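Local structure of putative diflavin flavoprotein A 5 (Nostoc sp. PCC 7120, 4FEK) at residues A[136-139]-A[145-148]; A[161-166]-A[220-225]; A[54-59]-A[169-174]; A[86-91]-A[115-120]. The protein probably passes electrons from NADH to oxygen, reducing it to water, with this chain forming its N-terminal zinc metallo-hydrolase domain. One frame throughout, in Å; residues are numbered along the deposited sequence.

Interactions 1, 2 and 3 reach the five-stranded sheet of the domain. Interaction 1 is a hairpin pairing at its edge, partly buried and led by backbone hydrogen bonds. Interaction 2 packs a loop onto strand 160-164, the neighbour of strand 145-150, through one tyrosine. Interaction 3 is buried and joins this sheet to the seven-stranded one, its centre about 3 Å from the centre of the chain. Interaction 4 is apolar and packs a loop on helix 112-121 through a phenylalanine. Interactions 2 and 4 are partly buried, toward the outside of the domain. The loop of interaction 4 also binds the phosphate touched by Lys174 in interaction 3. Two probable hydrogen bonds, one very short, join interactions 3 and 4.

Interaction 1: A[136-139]-A[145-148]; sequences ETLD and VLKF
Glu136 and Phe148 are joined through one water. The water donates to Glu136 O at 2.8 Å and accepts from Phe148 N. The carbonyl oxygen Glu136 O also lies near the plane of the Phe148 ring, at its edge.

Thr137 comes next and brings its CB close to the opposite backbone. Thr137 CB is 3.2 Å from Leu146 O. The same CB meets Val145 CG1 at 3.8 Å, and the methyl Thr137 CG2 lies beside Leu146 O as well.

Leu138 carries the pairing. It forms an antiparallel hydrogen-bonded pair with Leu146, closed by two reciprocal bonds. Leu138 N donates to Leu146 O at 3.1 Å. In return Leu146 N donates to Leu138 O at 2.8 Å, with an N-H...O angle of 170°. The two leucine side chains lie side by side and point the same way, with Leu138 CD2 4.1 Å from Leu146 CD2. Leu138 CB abuts the edge of the Phe148 ring, 3.7 Å from its CE1. On this face Met132, Tyr82 and Ile84 of the other sheet complete the packing.

Asp139 faces the other way with Val145, as an antiparallel non-hydrogen-bonded pair. A chi1 of -176° brings Asp139 OD1 to 3.8 Å from Val145 CG2, the two side chains crossing at a slant. The hydrogen bond of Asp139 OD1 goes to Gly141 N in the turn.

The hairpin is therefore held by two direct backbone bonds and, where the strands part, by a water. Its leucine face is buried and apolar; the other face carries Asp139 and Val145, more open to solvent.

Interaction 2: A[161-166]-A[220-225]; sequences CTYDVQ and SDLQVR
Leu222 lays its methyl CD2 over one face of the Tyr163 ring. Leu222 CD2 is 4.2 Å from the centroid of that ring, 14° off the ring normal. This is a CH-pi contact, displaced slightly toward the rim. The other methyl touches the CB side of the ring, near CG and CD1, with Leu222 CD1 3.8 Å from Tyr163 CD1. The two side chains slide past each other in opposite directions.

Tyr163 extends its ring away from its own backbone N (chi1 177°), and its hydroxyl ends at the Gln223 carbonyl. Tyr163 OH donates to Gln223 O, modelled at a very short 2.5 Å. That carbonyl oxygen lies at the ring edge, near its plane. A water accepts from Gln223 N at 2.8 Å and makes a long, weak bond to Tyr163 OH. Val224 CG2 comes in obliquely, 4.2 Å from Tyr163 CE1. The tyrosine thus meets the loop through both its hydroxyl and its ring.

After strand 160-164 ends, Asp164 OD1 accepts from Gln166 N at 2.9 Å, which makes an Asx turn. Gln166 N comes from the anti side of the carboxylate, 33° out of its plane. The second oxygen, Asp164 OD2, is bonded to His144 ND1.

The contact packs the loop onto the five-stranded sheet of the metallo-beta-lactamase fold. Segment 220-225 links helix 209-219 to strand 226-229, an edge strand of that sheet. Leu170 of strand 169-173 touches Tyr163, Leu222 and Val224, and strand 145-150 flanks strand 160-164 on its other side.

Interaction 3: A[54-59]-A[169-174]; sequences AIIDPP and ILYTDK. With PO4 (phosphate ion), chain E.
Ile56 and Tyr171 make the apolar part of this contact. Ile56 CD1 sits over the centre of the Tyr171 ring, 3.5 Å from its centroid and only 7° off the normal. It is a direct CH-pi contact, and the side chains cross at about a right angle. Ile169 CG2 covers the opposite ring face, and Tyr46 meets the ring edge-to-face.

The charged part brings two buried acids together. Asp57 OD2 lies 3.6 Å from Asp173 OD1, with the carboxylate planes 33° apart. Asp57 OD1 accepts from Gly86 N. Asp173 OD2 probably pairs with His87 ND1, though that bond is modelled very short and its length is doubtful. A water accepts from Asp173 N at 3.0 Å and is weakly bonded to Asp57 OD2.

Lys174 takes up the anion, its NZ donating to the phosphate O4 at 2.8 Å. Lys174 NZ is also hydrogen-bonded to His231 NE2.

The contact joins the two sheets of the metallo-beta-lactamase sandwich. Strand 53-56 runs between strands 41-49 and 80-84 of one sheet. Strand 169-173 runs between strands 160-164 and 226-229 of the other.

Interaction 4: A[86-91]-A[115-120]; sequences GHFSPN and AGDLRA. With PO4 (phosphate ion), chain E.
Phe88 packs against helix 112-121 and has the most surface buried here. With chi1 at -178° its ring swings clear of its own backbone N and reaches the helix. Asp117 covers one ring face with its methylene. Asp117 CB stands over the ring centre, 3.6 Å from the centroid and 12° off the normal, a CH-pi contact. The carboxylate leans over the same ring, tilted against it, with Asp117 OD2 3.8 Å from Phe88 CD2. Leu118 comes from another direction. Its methyl CD2 meets the ring edge, near the plane, 3.9 Å from Phe88 CE1. No hydrogen bond crosses the contact.

Segment 86-91 follows strand 80-84 of the metallo-beta-lactamase fold. In flavodiiron proteins this loop carries the H-x-E-x-D metal-binding motif. Here His87, Ser89 and Asn91 probably stand at the motif's ligand positions, and they hold a phosphate that probably came from the crystallisation liquor. His87 NE2 donates to phosphate O3 at 3.0 Å, and that oxygen lies near the plane of the imidazole, at its edge. Ser89 OG donates to the same O3 at 2.6 Å. Asn91 ND2 donates to phosphate O2 at 2.9 Å, nearly straight at 166°. Arg92 NE also binds the ion.

The CB of Ser89 points away from helix 112-121, in contrast to that of Phe88. Phe88 also touches Ile93 of helix 93-102. Leu118 continues inward to Phe96 of that helix, to Leu85, and to Ile129 of strand 129-132.

Interaction 1: A[136-139]-A[145-148]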
loop_
_atom_site.group_PDB
_atom_site.type_symbol
_atom_site.label_atom_id
_atom_site.label_comp_id
_atom_site.label_asym_id
_atom_site.label_seq_id
_atom_site.Cartn_x
_atom_site.Cartn_y
_atom_site.Cartn_z
ATOM N N GLU A 136 -5.583 -10.080 -16.025
ATOM C CA GLU A 136 -6.536 -10.849 -15.243
ATOM C C GLU A 136 -7.014 -10.084 -14.026
ATOM O O GLU A 136 -6.301 -9.246 -13.480
ATOM C CB GLU A 136 -5.938 -12.194 -14.828
ATOM C CG GLU A 136 -5.732 -13.149 -15.992
ATOM C CD GLU A 136 -7.031 -13.485 -16.718
ATOM O OE1 GLU A 136 -8.089 -13.572 -16.053
ATOM O OE2 GLU A 136 -6.992 -13.663 -17.958
ATOM N N THR A 137 -8.239 -10.373 -13.613
ATOM C CA THR A 137 -8.791 -9.770 -12.418
ATOM C C THR A 137 -8.965 -10.821 -11.336
ATOM O O THR A 137 -8.823 -12.016 -11.588
ATOM C CB THR A 137 -10.130 -9.073 -12.696
ATOM O OG1 THR A 137 -11.059 -10.017 -13.235
ATOM C CG2 THR A 137 -9.935 -7.922 -13.689
ATOM N N LEU A 138 -9.255 -10.362 -10.122
ATOM C CA LEU A 138 -9.506 -11.250 -9.006
ATOM C C LEU A 138 -10.854 -10.904 -8.397
ATOM O O LEU A 138 -11.039 -9.815 -7.837
ATOM C CB LEU A 138 -8.398 -11.114 -7.960
ATOM C CG LEU A 138 -8.528 -11.966 -6.696
ATOM C CD1 LEU A 138 -8.442 -13.447 -7.006
ATOM C CD2 LEU A 138 -7.467 -11.554 -5.683
ATOM N N ASP A 139 -11.800 -11.827 -8.502
ATOM C CA ASP A 139 -13.131 -11.584 -7.966
ATOM C C ASP A 139 -13.227 -12.077 -6.518
ATOM O O ASP A 139 -13.101 -13.270 -6.237
ATOM C CB ASP A 139 -14.194 -12.244 -8.845
ATOM C CG ASP A 139 -15.621 -11.933 -8.393
ATOM O OD1 ASP A 139 -15.818 -11.045 -7.537
ATOM O OD2 ASP A 139 -16.555 -12.567 -8.924
ATOM N N VAL A 145 -14.584 -6.960 -7.564
ATOM C CA VAL A 145 -13.658 -7.421 -8.578
ATOM C C VAL A 145 -12.435 -6.508 -8.524
ATOM O O VAL A 145 -12.553 -5.286 -8.631
ATOM C CB VAL A 145 -14.280 -7.362 -9.975
ATOM C CG1 VAL A 145 -13.295 -7.880 -11.014
ATOM C CG2 VAL A 145 -15.589 -8.155 -10.018
ATOM N N LEU A 146 -11.266 -7.108 -8.339
ATOM C CA LEU A 146 -10.018 -6.359 -8.256
ATOM C C LEU A 146 -9.331 -6.285 -9.608
ATOM O O LEU A 146 -9.095 -7.315 -10.235
ATOM C CB LEU A 146 -9.073 -7.051 -7.276
ATOM C CG LEU A 146 -9.131 -6.591 -5.821
ATOM C CD1 LEU A 146 -10.492 -6.100 -5.455
ATOM C CD2 LEU A 146 -8.649 -7.691 -4.883
ATOM N N LYS A 147 -9.011 -5.069 -10.051
ATOM C CA LYS A 147 -8.197 -4.865 -11.248
ATOM C C LYS A 147 -6.771 -4.567 -10.794
ATOM O O LYS A 147 -6.580 -3.912 -9.774
ATOM C CB LYS A 147 -8.739 -3.699 -12.067
ATOM C CG LYS A 147 -10.198 -3.900 -12.502
ATOM C CD LYS A 147 -10.602 -2.914 -13.594
ATOM C CE LYS A 147 -11.892 -3.354 -14.289
ATOM N NZ LYS A 147 -12.313 -2.375 -15.335
ATOM N N PHE A 148 -5.784 -5.072 -11.528
ATOM C CA PHE A 148 -4.376 -4.898 -11.160
ATOM C C PHE A 148 -3.580 -4.101 -12.187
ATOM O O PHE A 148 -3.627 -4.387 -13.396
ATOM C CB PHE A 148 -3.729 -6.259 -10.895
ATOM C CG PHE A 148 -4.304 -6.962 -9.700
ATOM C CD1 PHE A 148 -5.381 -7.831 -9.840
ATOM C CD2 PHE A 148 -3.809 -6.716 -8.431
ATOM C CE1 PHE A 148 -5.940 -8.461 -8.731
ATOM C CE2 PHE A 148 -4.363 -7.358 -7.318
ATOM C CZ PHE A 148 -5.423 -8.226 -7.476
HETATM O O HOH W 1 -6.595 -6.459 -13.803
#

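Interaction 2: A[161-166]-A[220-225]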
loop_
_atom_site.group_PDB
_atom_site.type_symbol
_atom_site.label_atom_id
_atom_site.label_comp_id
_atom_site.label_asym_id
_atom_site.label_seq_id
_atom_site.Cartn_x
_atom_site.Cartn_y
_atom_site.Cartn_z
ATOM N N CYS A 161 -0.489 -1.277 -8.197
ATOM C CA CYS A 161 -1.722 -0.673 -7.696
ATOM C C CYS A 161 -2.867 -1.657 -7.904
ATOM O O CYS A 161 -2.858 -2.422 -8.866
ATOM C CB CYS A 161 -2.045 0.627 -8.454
ATOM S SG CYS A 161 -0.946 2.002 -8.035
ATOM N N THR A 162 -3.843 -1.630 -7.001
ATOM C CA THR A 162 -4.996 -2.511 -7.075
ATOM C C THR A 162 -6.240 -1.664 -6.978
ATOM O O THR A 162 -6.302 -0.767 -6.154
ATOM C CB THR A 162 -5.030 -3.490 -5.897
ATOM O OG1 THR A 162 -3.784 -4.178 -5.821
ATOM C CG2 THR A 162 -6.180 -4.511 -6.090
ATOM N N TYR A 163 -7.222 -1.943 -7.832
ATOM C CA TYR A 163 -8.438 -1.142 -7.877
ATOM C C TYR A 163 -9.664 -2.028 -7.630
ATOM O O TYR A 163 -9.853 -3.029 -8.303
ATOM C CB TYR A 163 -8.535 -0.448 -9.236
ATOM C CG TYR A 163 -9.790 0.369 -9.470
ATOM C CD1 TYR A 163 -9.959 1.609 -8.870
ATOM C CD2 TYR A 163 -10.790 -0.088 -10.323
ATOM C CE1 TYR A 163 -11.101 2.374 -9.108
ATOM C CE2 TYR A 163 -11.944 0.668 -10.566
ATOM C CZ TYR A 163 -12.086 1.895 -9.951
ATOM O OH TYR A 163 -13.212 2.650 -10.186
ATOM N N ASP A 164 -10.477 -1.657 -6.650
ATOM C CA ASP A 164 -11.685 -2.419 -6.347
ATOM C C ASP A 164 -12.824 -1.727 -7.067
ATOM O O ASP A 164 -13.191 -0.619 -6.727
ATOM C CB ASP A 164 -11.925 -2.468 -4.839
ATOM C CG ASP A 164 -13.189 -3.263 -4.458
ATOM O OD1 ASP A 164 -14.058 -3.496 -5.322
ATOM O OD2 ASP A 164 -13.309 -3.642 -3.268
ATOM N N VAL A 165 -13.354 -2.379 -8.087
ATOM C CA VAL A 165 -14.392 -1.751 -8.914
ATOM C C VAL A 165 -15.651 -1.427 -8.093
ATOM O O VAL A 165 -16.321 -0.434 -8.358
ATOM C CB VAL A 165 -14.736 -2.597 -10.156
ATOM C CG1 VAL A 165 -13.493 -2.806 -11.012
ATOM C CG2 VAL A 165 -15.317 -3.927 -9.750
ATOM N N GLN A 166 -15.935 -2.223 -7.062
ATOM C CA GLN A 166 -17.139 -2.008 -6.254
ATOM C C GLN A 166 -17.103 -0.692 -5.466
ATOM O O GLN A 166 -18.080 0.040 -5.403
ATOM C CB GLN A 166 -17.361 -3.178 -5.288
ATOM C CG GLN A 166 -18.550 -2.979 -4.371
ATOM C CD GLN A 166 -19.854 -2.921 -5.140
ATOM O OE1 GLN A 166 -20.072 -3.704 -6.069
ATOM N NE2 GLN A 166 -20.724 -1.984 -4.771
ATOM N N SER A 220 -5.094 7.080 -14.878
ATOM C CA SER A 220 -5.927 8.197 -15.334
ATOM C C SER A 220 -7.302 7.806 -15.876
ATOM O O SER A 220 -8.243 8.586 -15.777
ATOM C CB SER A 220 -5.189 9.080 -16.357
ATOM O OG SER A 220 -5.007 8.403 -17.578
ATOM N N ASP A 221 -7.435 6.613 -16.444
ATOM C CA ASP A 221 -8.754 6.180 -16.896
ATOM C C ASP A 221 -9.664 5.588 -15.801
ATOM O O ASP A 221 -10.818 5.263 -16.066
ATOM C CB ASP A 221 -8.637 5.239 -18.094
ATOM C CG ASP A 221 -8.526 5.992 -19.410
ATOM O OD1 ASP A 221 -9.421 6.823 -19.695
ATOM O OD2 ASP A 221 -7.539 5.770 -20.147
ATOM N N LEU A 222 -9.160 5.481 -14.578
ATOM C CA LEU A 222 -9.947 4.929 -13.483
ATOM C C LEU A 222 -10.849 5.973 -12.848
ATOM O O LEU A 222 -10.471 7.134 -12.686
ATOM C CB LEU A 222 -9.048 4.320 -12.405
ATOM C CG LEU A 222 -8.233 3.101 -12.810
ATOM C CD1 LEU A 222 -7.460 2.550 -11.610
ATOM C CD2 LEU A 222 -9.161 2.059 -13.410
ATOM N N GLN A 223 -12.050 5.551 -12.482
ATOM C CA GLN A 223 -12.900 6.386 -11.656
ATOM C C GLN A 223 -12.604 6.093 -10.183
ATOM O O GLN A 223 -13.015 5.053 -9.664
ATOM C CB GLN A 223 -14.352 6.094 -11.978
ATOM C CG GLN A 223 -15.327 7.060 -11.368
ATOM C CD GLN A 223 -16.757 6.697 -11.709
ATOM O OE1 GLN A 223 -17.632 6.687 -10.840
ATOM N NE2 GLN A 223 -17.003 6.386 -12.983
ATOM N N VAL A 224 -11.914 7.015 -9.512
ATOM C CA VAL A 224 -11.411 6.770 -8.152
ATOM C C VAL A 224 -11.995 7.728 -7.117
ATOM O O VAL A 224 -11.959 8.948 -7.287
ATOM C CB VAL A 224 -9.861 6.892 -8.080
ATOM C CG1 VAL A 224 -9.347 6.476 -6.707
ATOM C CG2 VAL A 224 -9.202 6.078 -9.162
ATOM N N ARG A 225 -12.496 7.171 -6.022
ATOM C CA ARG A 225 -13.046 7.974 -4.935
ATOM C C ARG A 225 -12.053 8.129 -3.791
ATOM O O ARG A 225 -12.172 9.052 -2.998
ATOM C CB ARG A 225 -14.330 7.331 -4.399
ATOM C CG ARG A 225 -15.479 7.330 -5.392
ATOM C CD ARG A 225 -16.689 6.618 -4.813
ATOM N NE ARG A 225 -17.911 6.984 -5.515
ATOM C CZ ARG A 225 -18.901 7.690 -4.977
ATOM N NH1 ARG A 225 -18.823 8.096 -3.716
ATOM N NH2 ARG A 225 -19.973 7.984 -5.703
HETATM O O HOH W 2 -13.345 3.246 -13.441
#

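Interaction 3: A[54-59]-A[169-174]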
loop_
_atom_site.group_PDB
_atom_site.type_symbol
_atom_site.label_atom_id
_atom_site.label_comp_id
_atom_site.label_asym_id
_atom_site.label_seq_id
_atom_site.Cartn_x
_atom_site.Cartn_y
_atom_site.Cartn_z
ATOM N N ALA A 54 -9.476 -10.686 1.361
ATOM C CA ALA A 54 -8.105 -10.309 1.040
ATOM C C ALA A 54 -7.590 -9.233 1.974
ATOM O O ALA A 54 -8.317 -8.314 2.373
ATOM C CB ALA A 54 -8.002 -9.819 -0.431
ATOM N N ILE A 55 -6.320 -9.351 2.332
ATOM C CA ILE A 55 -5.641 -8.267 3.004
ATOM C C ILE A 55 -4.656 -7.619 2.032
ATOM O O ILE A 55 -4.076 -8.272 1.163
ATOM C CB ILE A 55 -4.953 -8.700 4.316
ATOM C CG1 ILE A 55 -3.866 -9.725 4.073
ATOM C CG2 ILE A 55 -5.985 -9.311 5.296
ATOM C CD1 ILE A 55 -3.292 -10.269 5.406
ATOM N N ILE A 56 -4.483 -6.323 2.190
ATOM C CA ILE A 56 -3.580 -5.602 1.316
ATOM C C ILE A 56 -2.469 -4.958 2.139
ATOM O O ILE A 56 -2.757 -4.234 3.081
ATOM C CB ILE A 56 -4.333 -4.538 0.533
ATOM C CG1 ILE A 56 -5.303 -5.214 -0.441
ATOM C CG2 ILE A 56 -3.328 -3.610 -0.200
ATOM C CD1 ILE A 56 -6.410 -4.326 -0.968
ATOM N N ASP A 57 -1.216 -5.262 1.793
ATOM C CA ASP A 57 -0.013 -4.658 2.414
ATOM C C ASP A 57 0.200 -4.769 3.938
ATOM O O ASP A 57 0.159 -3.750 4.640
ATOM C CB ASP A 57 0.116 -3.178 2.007
ATOM C CG ASP A 57 0.489 -3.011 0.534
ATOM O OD1 ASP A 57 1.275 -3.844 0.033
ATOM O OD2 ASP A 57 0.003 -2.059 -0.123
ATOM N N PRO A 58 0.469 -5.982 4.442
ATOM C CA PRO A 58 0.892 -6.157 5.849
ATOM C C PRO A 58 2.197 -5.379 6.109
ATOM O O PRO A 58 3.072 -5.378 5.240
ATOM C CB PRO A 58 1.180 -7.663 5.953
ATOM C CG PRO A 58 0.489 -8.297 4.774
ATOM C CD PRO A 58 0.527 -7.244 3.680
ATOM N N PRO A 59 2.318 -4.726 7.270
ATOM C CA PRO A 59 3.436 -3.808 7.551
ATOM C C PRO A 59 4.772 -4.488 7.862
ATOM O O PRO A 59 4.850 -5.721 7.961
ATOM C CB PRO A 59 2.952 -3.049 8.782
ATOM C CG PRO A 59 2.052 -4.054 9.476
ATOM C CD PRO A 59 1.319 -4.723 8.358
ATOM N N ILE A 169 -12.000 2.300 -4.898
ATOM C CA ILE A 169 -10.820 2.622 -4.117
ATOM C C ILE A 169 -9.602 2.097 -4.881
ATOM O O ILE A 169 -9.588 0.973 -5.372
ATOM C CB ILE A 169 -10.861 1.983 -2.712
ATOM C CG1 ILE A 169 -11.960 2.630 -1.834
ATOM C CG2 ILE A 169 -9.529 2.135 -2.017
ATOM C CD1 ILE A 169 -12.086 1.957 -0.436
ATOM N N LEU A 170 -8.578 2.932 -4.986
ATOM C CA LEU A 170 -7.316 2.508 -5.570
ATOM C C LEU A 170 -6.290 2.368 -4.453
ATOM O O LEU A 170 -6.022 3.334 -3.719
ATOM C CB LEU A 170 -6.868 3.547 -6.603
ATOM C CG LEU A 170 -5.557 3.216 -7.296
ATOM C CD1 LEU A 170 -5.760 1.975 -8.139
ATOM C CD2 LEU A 170 -5.107 4.410 -8.170
ATOM N N TYR A 171 -5.720 1.172 -4.327
ATOM C CA TYR A 171 -4.710 0.862 -3.310
ATOM C C TYR A 171 -3.355 1.156 -3.951
ATOM O O TYR A 171 -2.967 0.477 -4.902
ATOM C CB TYR A 171 -4.835 -0.605 -2.872
ATOM C CG TYR A 171 -6.217 -0.860 -2.225
ATOM C CD1 TYR A 171 -6.399 -0.696 -0.852
ATOM C CD2 TYR A 171 -7.327 -1.183 -3.003
ATOM C CE1 TYR A 171 -7.644 -0.882 -0.261
ATOM C CE2 TYR A 171 -8.604 -1.363 -2.422
ATOM C CZ TYR A 171 -8.741 -1.206 -1.050
ATOM O OH TYR A 171 -9.979 -1.376 -0.460
ATOM N N THR A 172 -2.667 2.178 -3.451
ATOM C CA THR A 172 -1.539 2.754 -4.181
ATOM C C THR A 172 -0.215 2.530 -3.473
ATOM O O THR A 172 0.840 2.921 -4.011
ATOM C CB THR A 172 -1.709 4.275 -4.426
ATOM O OG1 THR A 172 -1.712 4.979 -3.170
ATOM C CG2 THR A 172 -2.979 4.572 -5.187
ATOM N N ASP A 173 -0.276 1.922 -2.278
ATOM C CA ASP A 173 0.932 1.556 -1.514
ATOM C C ASP A 173 1.852 2.781 -1.373
ATOM O O ASP A 173 1.452 3.774 -0.773
ATOM C CB ASP A 173 1.662 0.401 -2.223
ATOM C CG ASP A 173 2.762 -0.226 -1.373
ATOM O OD1 ASP A 173 2.869 0.093 -0.164
ATOM O OD2 ASP A 173 3.526 -1.051 -1.930
ATOM N N LYS A 174 3.060 2.728 -1.950
ATOM C CA LYS A 174 4.006 3.846 -1.813
ATOM C C LYS A 174 3.584 5.131 -2.513
ATOM O O LYS A 174 4.104 6.199 -2.195
ATOM C CB LYS A 174 5.420 3.458 -2.292
ATOM C CG LYS A 174 6.106 2.400 -1.447
ATOM C CD LYS A 174 6.381 2.894 -0.025
ATOM C CE LYS A 174 7.009 1.773 0.831
ATOM N NZ LYS A 174 7.533 2.269 2.135
HETATM P P PO4 E . 9.473 -0.852 3.270
HETATM O O1 PO4 E . 9.029 -2.232 3.769
HETATM O O2 PO4 E . 10.773 -0.543 3.934
HETATM O O3 PO4 E . 9.647 -0.981 1.783
HETATM O O4 PO4 E . 8.417 0.150 3.668
HETATM O O HOH W 3 -2.222 0.497 -0.493
#

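Interaction 4: A[86-91]-A[115-120]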
loop_
_atom_site.group_PDB
_atom_site.type_symbol
_atom_site.label_atom_id
_atom_site.label_comp_id
_atom_site.label_asym_id
_atom_site.label_seq_id
_atom_site.Cartn_x
_atom_site.Cartn_y
_atom_site.Cartn_z
ATOM N N GLY A 86 1.760 -4.540 -2.568
ATOM C CA GLY A 86 1.931 -3.399 -3.458
ATOM C C GLY A 86 3.376 -3.278 -3.953
ATOM O O GLY A 86 3.662 -2.512 -4.868
ATOM N N HIS A 87 4.285 -3.996 -3.302
ATOM C CA HIS A 87 5.708 -4.071 -3.691
ATOM C C HIS A 87 6.357 -5.110 -2.795
ATOM O O HIS A 87 5.684 -5.645 -1.912
ATOM C CB HIS A 87 6.417 -2.719 -3.519
ATOM C CG HIS A 87 6.686 -2.351 -2.097
ATOM N ND1 HIS A 87 5.740 -1.765 -1.286
ATOM C CD2 HIS A 87 7.800 -2.487 -1.338
ATOM C CE1 HIS A 87 6.254 -1.561 -0.087
ATOM N NE2 HIS A 87 7.507 -1.979 -0.098
ATOM N N PHE A 88 7.646 -5.395 -3.007
ATOM C CA PHE A 88 8.375 -6.345 -2.160
ATOM C C PHE A 88 9.550 -5.713 -1.399
ATOM O O PHE A 88 10.410 -5.090 -1.996
ATOM C CB PHE A 88 8.905 -7.527 -2.978
ATOM C CG PHE A 88 9.617 -8.558 -2.141
ATOM C CD1 PHE A 88 8.913 -9.594 -1.556
ATOM C CD2 PHE A 88 10.985 -8.473 -1.921
ATOM C CE1 PHE A 88 9.559 -10.541 -0.768
ATOM C CE2 PHE A 88 11.637 -9.412 -1.130
ATOM C CZ PHE A 88 10.923 -10.446 -0.558
ATOM N N SER A 89 9.600 -5.915 -0.084
ATOM C CA SER A 89 10.765 -5.514 0.704
ATOM C C SER A 89 11.081 -6.592 1.729
ATOM O O SER A 89 10.170 -7.126 2.369
ATOM C CB SER A 89 10.524 -4.185 1.429
ATOM O OG SER A 89 10.652 -3.089 0.531
ATOM N N PRO A 90 12.368 -6.908 1.884
ATOM C CA PRO A 90 12.808 -7.947 2.818
ATOM C C PRO A 90 12.425 -7.651 4.265
ATOM O O PRO A 90 12.266 -8.597 5.034
ATOM C CB PRO A 90 14.333 -7.988 2.627
ATOM C CG PRO A 90 14.678 -6.786 1.833
ATOM C CD PRO A 90 13.470 -6.408 1.044
ATOM N N ASN A 91 12.235 -6.389 4.648
ATOM C CA ASN A 91 11.846 -6.150 6.038
ATOM C C ASN A 91 10.365 -6.492 6.325
ATOM O O ASN A 91 9.893 -6.352 7.450
ATOM C CB ASN A 91 12.207 -4.739 6.489
ATOM C CG ASN A 91 11.542 -3.683 5.642
ATOM O OD1 ASN A 91 10.695 -4.001 4.806
ATOM N ND2 ASN A 91 11.916 -2.419 5.850
ATOM N N ALA A 115 7.459 -12.356 -7.365
ATOM C CA ALA A 115 7.193 -13.783 -7.147
ATOM C C ALA A 115 8.469 -14.561 -6.809
ATOM O O ALA A 115 8.475 -15.391 -5.889
ATOM C CB ALA A 115 6.474 -14.401 -8.347
ATOM N N GLY A 116 9.542 -14.272 -7.537
ATOM C CA GLY A 116 10.828 -14.914 -7.320
ATOM C C GLY A 116 11.422 -14.606 -5.957
ATOM O O GLY A 116 11.888 -15.513 -5.265
ATOM N N ASP A 117 11.378 -13.332 -5.569
ATOM C CA ASP A 117 11.833 -12.870 -4.253
ATOM C C ASP A 117 11.106 -13.560 -3.101
ATOM O O ASP A 117 11.720 -13.921 -2.098
ATOM C CB ASP A 117 11.597 -11.367 -4.102
ATOM C CG ASP A 117 12.466 -10.537 -5.023
ATOM O OD1 ASP A 117 13.584 -10.990 -5.349
ATOM O OD2 ASP A 117 12.031 -9.427 -5.408
ATOM N N LEU A 118 9.795 -13.706 -3.239
ATOM C CA LEU A 118 8.997 -14.384 -2.224
ATOM C C LEU A 118 9.440 -15.826 -2.043
ATOM O O LEU A 118 9.689 -16.270 -0.923
ATOM C CB LEU A 118 7.524 -14.376 -2.614
ATOM C CG LEU A 118 6.697 -13.274 -1.986
ATOM C CD1 LEU A 118 5.250 -13.383 -2.451
ATOM C CD2 LEU A 118 6.809 -13.355 -0.465
ATOM N N ARG A 119 9.524 -16.558 -3.152
ATOM C CA ARG A 119 9.847 -17.982 -3.102
ATOM C C ARG A 119 11.239 -18.194 -2.520
ATOM O O ARG A 119 11.478 -19.172 -1.818
ATOM C CB ARG A 119 9.727 -18.642 -4.483
ATOM C CG ARG A 119 8.299 -18.743 -5.004
ATOM C CD ARG A 119 8.169 -19.708 -6.192
ATOM N NE ARG A 119 6.837 -19.649 -6.803
ATOM C CZ ARG A 119 5.758 -20.267 -6.326
ATOM N NH1 ARG A 119 5.840 -20.998 -5.219
ATOM N NH2 ARG A 119 4.588 -20.150 -6.949
ATOM N N ALA A 120 12.146 -17.264 -2.793
ATOM C CA ALA A 120 13.494 -17.347 -2.244
ATOM C C ALA A 120 13.526 -17.062 -0.742
ATOM O O ALA A 120 14.367 -17.606 -0.027
ATOM C CB ALA A 120 14.437 -16.416 -2.989
HETATM P P PO4 E . 9.473 -0.852 3.270
HETATM O O1 PO4 E . 9.029 -2.232 3.769
HETATM O O2 PO4 E . 10.773 -0.543 3.934
HETATM O O3 PO4 E . 9.647 -0.981 1.783
HETATM O O4 PO4 E . 8.417 0.150 3.668
#